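PDB 3WAJ: transmembrane oligosaccharyl transferase from Archaeoglobus fulgidus, which is an integral membrane enzyme of the oligosaccharyl transferase STT3 family, with a helical transmembrane region and large soluble domains. Local coordinates for residues 507-512 against 830-835; 35-40 against 109-114. All coordinates share one frame; numbering follows the deposited sequence.

Interaction 1: 507-512 against 830-835; sequences LTWMRE and SDYPVK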
ATOM      1  N   LEU A 507      -6.594 -14.109  10.856  1.00 31.49           N
ATOM      2  CA  LEU A 507      -6.396 -14.726   9.546  1.00 35.31           C
ATOM      3  C   LEU A 507      -5.840 -16.153   9.619  1.00 37.60           C
ATOM      4  O   LEU A 507      -6.288 -17.014   8.867  1.00 35.17           O
ATOM      5  CB  LEU A 507      -5.532 -13.828   8.659  1.00 29.98           C
ATOM      6  CG  LEU A 507      -6.233 -12.488   8.523  1.00 29.92           C
ATOM      7  CD1 LEU A 507      -5.370 -11.484   7.793  1.00 25.97           C
ATOM      8  CD2 LEU A 507      -7.574 -12.703   7.823  1.00 28.75           C
ATOM      9  N   THR A 508      -4.883 -16.414  10.518  1.00 31.80           N
ATOM     10  CA  THR A 508      -4.421 -17.797  10.698  1.00 36.99           C
ATOM     11  C   THR A 508      -5.578 -18.647  11.174  1.00 38.80           C
ATOM     12  O   THR A 508      -5.725 -19.793  10.756  1.00 43.99           O
ATOM     13  CB  THR A 508      -3.236 -17.973  11.675  1.00 35.07           C
ATOM     14  OG1 THR A 508      -3.570 -17.399  12.939  1.00 43.89           O
ATOM     15  CG2 THR A 508      -1.967 -17.339  11.120  1.00 26.76           C
ATOM     16  N   TRP A 509      -6.406 -18.083  12.048  1.00 35.87           N
ATOM     17  CA  TRP A 509      -7.611 -18.780  12.488  1.00 37.69           C
ATOM     18  C   TRP A 509      -8.495 -19.126  11.290  1.00 39.81           C
ATOM     19  O   TRP A 509      -8.950 -20.259  11.147  1.00 39.66           O
ATOM     20  CB  TRP A 509      -8.407 -17.936  13.489  1.00 35.11           C
ATOM     21  CG  TRP A 509      -9.642 -18.645  13.977  1.00 38.94           C
ATOM     22  CD1 TRP A 509      -9.735 -19.490  15.056  1.00 38.29           C
ATOM     23  CD2 TRP A 509     -10.961 -18.598  13.390  1.00 38.24           C
ATOM     24  NE1 TRP A 509     -11.023 -19.962  15.173  1.00 36.06           N
ATOM     25  CE2 TRP A 509     -11.796 -19.435  14.169  1.00 36.05           C
ATOM     26  CE3 TRP A 509     -11.509 -17.936  12.279  1.00 34.64           C
ATOM     27  CZ2 TRP A 509     -13.160 -19.621  13.880  1.00 35.99           C
ATOM     28  CZ3 TRP A 509     -12.866 -18.113  11.992  1.00 36.79           C
ATOM     29  CH2 TRP A 509     -13.678 -18.950  12.793  1.00 40.58           C
ATOM     30  N   MET A 510      -8.734 -18.132  10.438  1.00 39.09           N
ATOM     31  CA  MET A 510      -9.563 -18.306   9.254  1.00 41.16           C
ATOM     32  C   MET A 510      -9.049 -19.436   8.375  1.00 38.94           C
ATOM     33  O   MET A 510      -9.831 -20.276   7.912  1.00 37.35           O
ATOM     34  CB  MET A 510      -9.668 -16.996   8.445  1.00 35.64           C
ATOM     35  CG  MET A 510     -10.410 -17.177   7.126  1.00 30.77           C
ATOM     36  SD  MET A 510     -10.760 -15.641   6.263  1.00 38.91           S
ATOM     37  CE  MET A 510     -12.157 -14.987   7.172  1.00 28.05           C
ATOM     38  N   ARG A 511      -7.733 -19.473   8.176  1.00 35.31           N
ATOM     39  CA  ARG A 511      -7.110 -20.495   7.326  1.00 37.80           C
ATOM     40  C   ARG A 511      -7.438 -21.900   7.814  1.00 37.23           C
ATOM     41  O   ARG A 511      -7.590 -22.831   7.019  1.00 39.22           O
ATOM     42  CB  ARG A 511      -5.588 -20.295   7.274  1.00 30.58           C
ATOM     43  CG  ARG A 511      -4.812 -21.433   6.575  1.00 28.14           C
ATOM     44  CD  ARG A 511      -3.333 -21.072   6.401  1.00 28.70           C
ATOM     45  NE  ARG A 511      -2.548 -22.092   5.698  1.00 32.34           N
ATOM     46  CZ  ARG A 511      -1.265 -21.965   5.361  1.00 34.15           C
ATOM     47  NH1 ARG A 511      -0.609 -20.859   5.654  1.00 31.48           N
ATOM     48  NH2 ARG A 511      -0.653 -22.944   4.713  1.00 34.78           N
ATOM     49  N   GLU A 512      -7.577 -22.026   9.128  1.00 31.65           N
ATOM     50  CA  GLU A 512      -7.720 -23.325   9.769  1.00 43.56           C
ATOM     51  C   GLU A 512      -9.178 -23.730   9.974  1.00 42.44           C
ATOM     52  O   GLU A 512      -9.493 -24.908  10.029  1.00 45.99           O
ATOM     53  CB  GLU A 512      -6.957 -23.331  11.106  1.00 55.31           C
ATOM     54  CG  GLU A 512      -7.002 -24.660  11.875  1.00 72.15           C
ATOM     55  CD  GLU A 512      -6.242 -25.794  11.184  1.00 85.19           C
ATOM     56  OE1 GLU A 512      -5.394 -25.512  10.303  1.00 91.45           O
ATOM     57  OE2 GLU A 512      -6.493 -26.972  11.528  1.00 86.41           O
ATOM     58  N   SER A 830     -23.055 -25.394  15.797  1.00 67.32           N
ATOM     59  CA  SER A 830     -21.956 -25.033  14.900  1.00 64.83           C
ATOM     60  C   SER A 830     -20.610 -25.151  15.617  1.00 63.61           C
ATOM     61  O   SER A 830     -20.518 -24.984  16.835  1.00 62.08           O
ATOM     62  CB  SER A 830     -22.148 -23.631  14.311  1.00 69.47           C
ATOM     63  OG  SER A 830     -22.110 -22.643  15.318  1.00 79.46           O
ATOM     64  N   ASP A 831     -19.561 -25.459  14.866  1.00 71.01           N
ATOM     65  CA  ASP A 831     -18.253 -25.669  15.479  1.00 76.78           C
ATOM     66  C   ASP A 831     -17.486 -24.363  15.723  1.00 71.47           C
ATOM     67  O   ASP A 831     -16.304 -24.367  16.064  1.00 70.85           O
ATOM     68  CB  ASP A 831     -17.438 -26.684  14.669  1.00 81.71           C
ATOM     69  CG  ASP A 831     -17.922 -28.117  14.879  1.00 90.27           C
ATOM     70  OD1 ASP A 831     -19.052 -28.302  15.384  1.00 94.75           O
ATOM     71  OD2 ASP A 831     -17.173 -29.061  14.547  1.00 92.17           O
ATOM     72  N   TYR A 832     -18.193 -23.247  15.585  1.00 67.23           N
ATOM     73  CA  TYR A 832     -17.602 -21.933  15.763  1.00 57.04           C
ATOM     74  C   TYR A 832     -17.525 -21.525  17.240  1.00 56.24           C
ATOM     75  O   TYR A 832     -18.447 -21.804  18.019  1.00 63.96           O
ATOM     76  CB  TYR A 832     -18.374 -20.919  14.924  1.00 50.11           C
ATOM     77  CG  TYR A 832     -18.147 -21.093  13.429  1.00 49.00           C
ATOM     78  CD1 TYR A 832     -16.862 -21.193  12.910  1.00 51.20           C
ATOM     79  CD2 TYR A 832     -19.218 -21.165  12.541  1.00 46.01           C
ATOM     80  CE1 TYR A 832     -16.642 -21.339  11.546  1.00 53.25           C
ATOM     81  CE2 TYR A 832     -19.015 -21.321  11.173  1.00 40.98           C
ATOM     82  CZ  TYR A 832     -17.726 -21.407  10.677  1.00 56.70           C
ATOM     83  OH  TYR A 832     -17.503 -21.560   9.309  1.00 58.60           O
ATOM     84  N   PRO A 833     -16.397 -20.895  17.627  1.00 45.63           N
ATOM     85  CA  PRO A 833     -16.113 -20.416  18.990  1.00 47.61           C
ATOM     86  C   PRO A 833     -17.023 -19.272  19.444  1.00 52.84           C
ATOM     87  O   PRO A 833     -17.118 -19.017  20.639  1.00 60.44           O
ATOM     88  CB  PRO A 833     -14.651 -19.938  18.909  1.00 46.02           C
ATOM     89  CG  PRO A 833     -14.374 -19.722  17.454  1.00 43.73           C
ATOM     90  CD  PRO A 833     -15.259 -20.691  16.712  1.00 42.98           C
ATOM     91  N   VAL A 834     -17.661 -18.574  18.510  1.00 50.18           N
ATOM     92  CA  VAL A 834     -18.721 -17.645  18.883  1.00 49.36           C
ATOM     93  C   VAL A 834     -20.027 -18.416  18.802  1.00 50.30           C
ATOM     94  O   VAL A 834     -20.405 -18.881  17.724  1.00 52.01           O
ATOM     95  CB  VAL A 834     -18.790 -16.424  17.944  1.00 49.78           C
ATOM     96  CG1 VAL A 834     -20.053 -15.628  18.205  1.00 42.48           C
ATOM     97  CG2 VAL A 834     -17.550 -15.547  18.110  1.00 45.73           C
ATOM     98  N   LYS A 835     -20.705 -18.581  19.935  1.00 53.23           N
ATOM     99  CA  LYS A 835     -21.962 -19.343  19.952  1.00 60.46           C
ATOM    100  C   LYS A 835     -23.086 -18.694  20.759  1.00 57.74           C
ATOM    101  O   LYS A 835     -22.835 -17.891  21.665  1.00 59.35           O
ATOM    102  CB  LYS A 835     -21.758 -20.822  20.371  1.00 54.90           C
ATOM    103  CG  LYS A 835     -20.818 -21.077  21.534  1.00 62.27           C
ATOM    104  CD  LYS A 835     -19.588 -21.894  21.094  1.00 69.85           C
ATOM    105  CE  LYS A 835     -19.956 -23.286  20.578  1.00 67.16           C
ATOM    106  NZ  LYS A 835     -18.841 -23.967  19.836  1.00 59.44           N
TER
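Trp509, on helix 501-513, and Pro833, in the loop that leads into strand 835-844, bring the two backbones closest together, yet their CA atoms stay 10.8 Å apart and the gap is bridged by side chains alone. Trp509 does most of the reaching. With CG anti to the backbone N (chi1 -179°), its indole extends from the helix and offers the loop its edge, from NE1 round to CH2. Two residues meet that edge, both near the plane of the indole. Pro833 CD lies 3.7 Å from Trp509 CZ2, and Pro833 CG packs along the same edge toward NE1. Next to it, Tyr832 CD1 stands 3.9 Å from Trp509 CH2, the two side chains crossing at about a right angle. The CB of Tyr832 does not point at the helix; its first torsion (chi1 -70°) swings the phenol so that its CD1-CE1 side comes close. On the loop, Lys835 NZ donates to Tyr832 O at 2.9 Å, arriving from above the carbonyl plane, a side-chain bond that links the two ends of Tyr832-Lys835. Beyond the two segments, the indole stacks on the ring of Tyr697, and Tyr832 OH is hydrogen-bonded to Tyr607 OH. The contact joins a helix of the AglB core domain to a loop of the long peripheral domain. The chemistry across this surface junction is van der Waals contact, small in area and without directional bonds, while the phenol OH of Tyr832 is satisfied by Tyr607 and its carbonyl by Lys835, so neither polar group takes part across the contact.

Interaction 2: 35-40 against 109-114; sequences SVFTWT and LAFIPA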
ATOM      1  N   SER A  35      10.507  -5.395  15.973  1.00 49.03           N
ATOM      2  CA  SER A  35       9.212  -5.181  15.331  1.00 55.41           C
ATOM      3  C   SER A  35       8.948  -6.231  14.239  1.00 49.39           C
ATOM      4  O   SER A  35       7.802  -6.560  13.942  1.00 46.72           O
ATOM      5  CB  SER A  35       9.109  -3.775  14.735  1.00 56.60           C
ATOM      6  OG  SER A  35       9.489  -2.788  15.664  1.00 63.08           O
ATOM      7  N   VAL A  36      10.022  -6.736  13.642  1.00 45.93           N
ATOM      8  CA  VAL A  36       9.933  -7.754  12.606  1.00 43.12           C
ATOM      9  C   VAL A  36       9.942  -9.157  13.213  1.00 47.86           C
ATOM     10  O   VAL A  36       9.130 -10.015  12.851  1.00 52.48           O
ATOM     11  CB  VAL A  36      11.070  -7.590  11.582  1.00 43.43           C
ATOM     12  CG1 VAL A  36      11.011  -8.689  10.519  1.00 40.99           C
ATOM     13  CG2 VAL A  36      11.016  -6.188  10.934  1.00 30.04           C
ATOM     14  N   PHE A  37      10.841  -9.394  14.159  1.00 52.40           N
ATOM     15  CA  PHE A  37      10.860 -10.697  14.818  1.00 47.83           C
ATOM     16  C   PHE A  37      10.136 -10.682  16.165  1.00 48.90           C
ATOM     17  O   PHE A  37      10.755 -10.597  17.218  1.00 51.51           O
ATOM     18  CB  PHE A  37      12.288 -11.244  14.905  1.00 40.66           C
ATOM     19  CG  PHE A  37      12.963 -11.332  13.565  1.00 45.67           C
ATOM     20  CD1 PHE A  37      12.611 -12.333  12.659  1.00 49.01           C
ATOM     21  CD2 PHE A  37      13.902 -10.385  13.181  1.00 46.84           C
ATOM     22  CE1 PHE A  37      13.202 -12.404  11.396  1.00 44.00           C
ATOM     23  CE2 PHE A  37      14.506 -10.448  11.921  1.00 51.46           C
ATOM     24  CZ  PHE A  37      14.153 -11.460  11.029  1.00 48.98           C
ATOM     25  N   THR A  38       8.807 -10.766  16.095  1.00 45.19           N
ATOM     26  CA  THR A  38       7.943 -10.768  17.269  1.00 45.37           C
ATOM     27  C   THR A  38       7.209 -12.085  17.348  1.00 45.83           C
ATOM     28  O   THR A  38       7.777 -13.147  17.069  1.00 48.30           O
ATOM     29  CB  THR A  38       6.851  -9.714  17.177  1.00 47.55           C
ATOM     30  OG1 THR A  38       7.128  -8.811  16.100  1.00 59.69           O
ATOM     31  CG2 THR A  38       6.699  -8.962  18.487  1.00 42.96           C
ATOM     32  N   TRP A  39       5.925 -11.998  17.690  1.00 40.43           N
ATOM     33  CA  TRP A  39       5.086 -13.176  17.865  1.00 41.10           C
ATOM     34  C   TRP A  39       5.035 -14.030  16.593  1.00 38.12           C
ATOM     35  O   TRP A  39       4.719 -15.210  16.661  1.00 42.24           O
ATOM     36  CB  TRP A  39       3.680 -12.769  18.329  1.00 41.66           C
ATOM     37  CG  TRP A  39       3.287 -11.405  17.857  1.00 44.76           C
ATOM     38  CD1 TRP A  39       3.441 -10.224  18.530  1.00 42.51           C
ATOM     39  CD2 TRP A  39       2.682 -11.075  16.597  1.00 38.39           C
ATOM     40  NE1 TRP A  39       2.959  -9.181  17.768  1.00 43.03           N
ATOM     41  CE2 TRP A  39       2.488  -9.675  16.577  1.00 39.61           C
ATOM     42  CE3 TRP A  39       2.285 -11.829  15.486  1.00 29.55           C
ATOM     43  CZ2 TRP A  39       1.919  -9.006  15.477  1.00 42.06           C
ATOM     44  CZ3 TRP A  39       1.711 -11.178  14.409  1.00 34.59           C
ATOM     45  CH2 TRP A  39       1.543  -9.774  14.402  1.00 36.99           C
ATOM     46  N   THR A  40       5.350 -13.426  15.448  1.00 32.54           N
ATOM     47  CA  THR A  40       5.587 -14.162  14.206  1.00 38.82           C
ATOM     48  C   THR A  40       6.679 -13.401  13.466  1.00 37.74           C
ATOM     49  O   THR A  40       7.136 -12.369  13.960  1.00 38.88           O
ATOM     50  CB  THR A  40       4.318 -14.207  13.331  1.00 38.68           C
ATOM     51  OG1 THR A  40       4.422 -15.255  12.361  1.00 43.56           O
ATOM     52  CG2 THR A  40       4.125 -12.877  12.605  1.00 29.91           C
ATOM     53  N   LEU A 109      13.176 -13.216   3.255  1.00 37.84           N
ATOM     54  CA  LEU A 109      12.644 -12.074   2.515  1.00 40.30           C
ATOM     55  C   LEU A 109      12.787 -10.773   3.295  1.00 41.40           C
ATOM     56  O   LEU A 109      13.019  -9.728   2.700  1.00 42.94           O
ATOM     57  CB  LEU A 109      11.178 -12.291   2.138  1.00 36.26           C
ATOM     58  CG  LEU A 109      10.939 -13.533   1.302  1.00 38.19           C
ATOM     59  CD1 LEU A 109       9.481 -13.582   0.840  1.00 32.40           C
ATOM     60  CD2 LEU A 109      11.904 -13.578   0.104  1.00 40.27           C
ATOM     61  N   ALA A 110      12.665 -10.843   4.620  1.00 40.96           N
ATOM     62  CA  ALA A 110      12.781  -9.651   5.480  1.00 43.07           C
ATOM     63  C   ALA A 110      14.106  -8.915   5.310  1.00 45.29           C
ATOM     64  O   ALA A 110      14.156  -7.687   5.383  1.00 46.21           O
ATOM     65  CB  ALA A 110      12.563 -10.019   6.952  1.00 38.86           C
ATOM     66  N   PHE A 111      15.182  -9.667   5.100  1.00 46.52           N
ATOM     67  CA  PHE A 111      16.512  -9.070   4.980  1.00 45.04           C
ATOM     68  C   PHE A 111      16.766  -8.406   3.641  1.00 47.67           C
ATOM     69  O   PHE A 111      17.602  -7.518   3.537  1.00 49.01           O
ATOM     70  CB  PHE A 111      17.590 -10.111   5.240  1.00 39.73           C
ATOM     71  CG  PHE A 111      17.705 -10.487   6.671  1.00 41.30           C
ATOM     72  CD1 PHE A 111      18.370  -9.662   7.560  1.00 42.66           C
ATOM     73  CD2 PHE A 111      17.122 -11.656   7.143  1.00 46.22           C
ATOM     74  CE1 PHE A 111      18.464 -10.009   8.903  1.00 47.05           C
ATOM     75  CE2 PHE A 111      17.213 -12.012   8.488  1.00 42.88           C
ATOM     76  CZ  PHE A 111      17.881 -11.189   9.366  1.00 42.75           C
ATOM     77  N   ILE A 112      16.048  -8.849   2.617  1.00 44.30           N
ATOM     78  CA  ILE A 112      16.286  -8.384   1.258  1.00 38.97           C
ATOM     79  C   ILE A 112      16.232  -6.856   1.051  1.00 45.19           C
ATOM     80  O   ILE A 112      17.110  -6.301   0.386  1.00 49.28           O
ATOM     81  CB  ILE A 112      15.395  -9.145   0.251  1.00 39.40           C
ATOM     82  CG1 ILE A 112      15.922 -10.573   0.123  1.00 40.08           C
ATOM     83  CG2 ILE A 112      15.355  -8.442  -1.129  1.00 33.05           C
ATOM     84  CD1 ILE A 112      15.050 -11.499  -0.699  1.00 44.07           C
ATOM     85  N   PRO A 113      15.209  -6.170   1.600  1.00 44.95           N
ATOM     86  CA  PRO A 113      15.213  -4.716   1.371  1.00 37.83           C
ATOM     87  C   PRO A 113      16.299  -4.014   2.175  1.00 43.92           C
ATOM     88  O   PRO A 113      16.848  -2.999   1.728  1.00 45.60           O
ATOM     89  CB  PRO A 113      13.820  -4.278   1.851  1.00 37.27           C
ATOM     90  CG  PRO A 113      13.380  -5.370   2.809  1.00 44.04           C
ATOM     91  CD  PRO A 113      13.959  -6.632   2.241  1.00 47.34           C
ATOM     92  N   ALA A 114      16.600  -4.537   3.359  1.00 46.08           N
ATOM     93  CA  ALA A 114      17.703  -3.988   4.160  1.00 44.57           C
ATOM     94  C   ALA A 114      19.018  -4.105   3.401  1.00 44.27           C
ATOM     95  O   ALA A 114      19.785  -3.155   3.330  1.00 47.04           O
ATOM     96  CB  ALA A 114      17.801  -4.686   5.510  1.00 38.94           C
TER
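Phe37 and Phe111 make the aromatic part of this contact, between the end of helix 33-36 and one side of helix 102-118. Phe37 CZ approaches Phe111 obliquely, 4.0 Å from Phe111 CE2, and the two side chains cross at about a right angle. Neither CB points straight across; in both residues CG sits beside the backbone N (chi1 -56° in Phe37 and -73° in Phe111), which turns each ring toward the other. Phe37 also packs against Trp33, and Phe111 touches Ile29 of helix 19-30.

The aliphatic part lies closer to the backbones, where the CA atoms of Val36 and Ala110 are 7.9 Å apart. Val36 directs CG1 at Ala110 CB, 4.1 Å away. The same methyl sits over the centre of the Phe37 ring, 4.1 Å above its plane, so one branch of the valine serves both the neighbouring ring and the opposite helix.

Polar bonds flank the patch. Thr38 N donates to Thr40 O at 3.1 Å just after the short helix, and Thr40 OG1 is hydrogen-bonded to Arg106 NH1, a second tie to helix 102-118. Between the segments themselves, the end of helix 33-36 packs on helix 102-118 beside the loop of Leu157, which touches both Val36 and Phe37. The join is dispersion contact without bond directionality, its aliphatic half buried and its aromatic half partly exposed.

Overall arrangement
Along the chain the two contacts come in series: interaction 2 closes within the STT3 N-terminal region well before interaction 1 opens at helix 501-513. Their centres lie 27 Å apart and their nearest atoms about 7 Å, without touching. Interaction 2 joins the end of helix 33-36 and the residue after it to helix 102-118 and spans 68 intervening residues; interaction 1 spans 317, bringing the loop before strand 835-844 onto helix 501-513. Interaction 2 is thus internal to the N-terminal region, whereas interaction 1 joins core to peripheral domain. Helix 501-513 comes near both, through Trp509 and through a weak hydrogen bond from Tyr504 to Thr40.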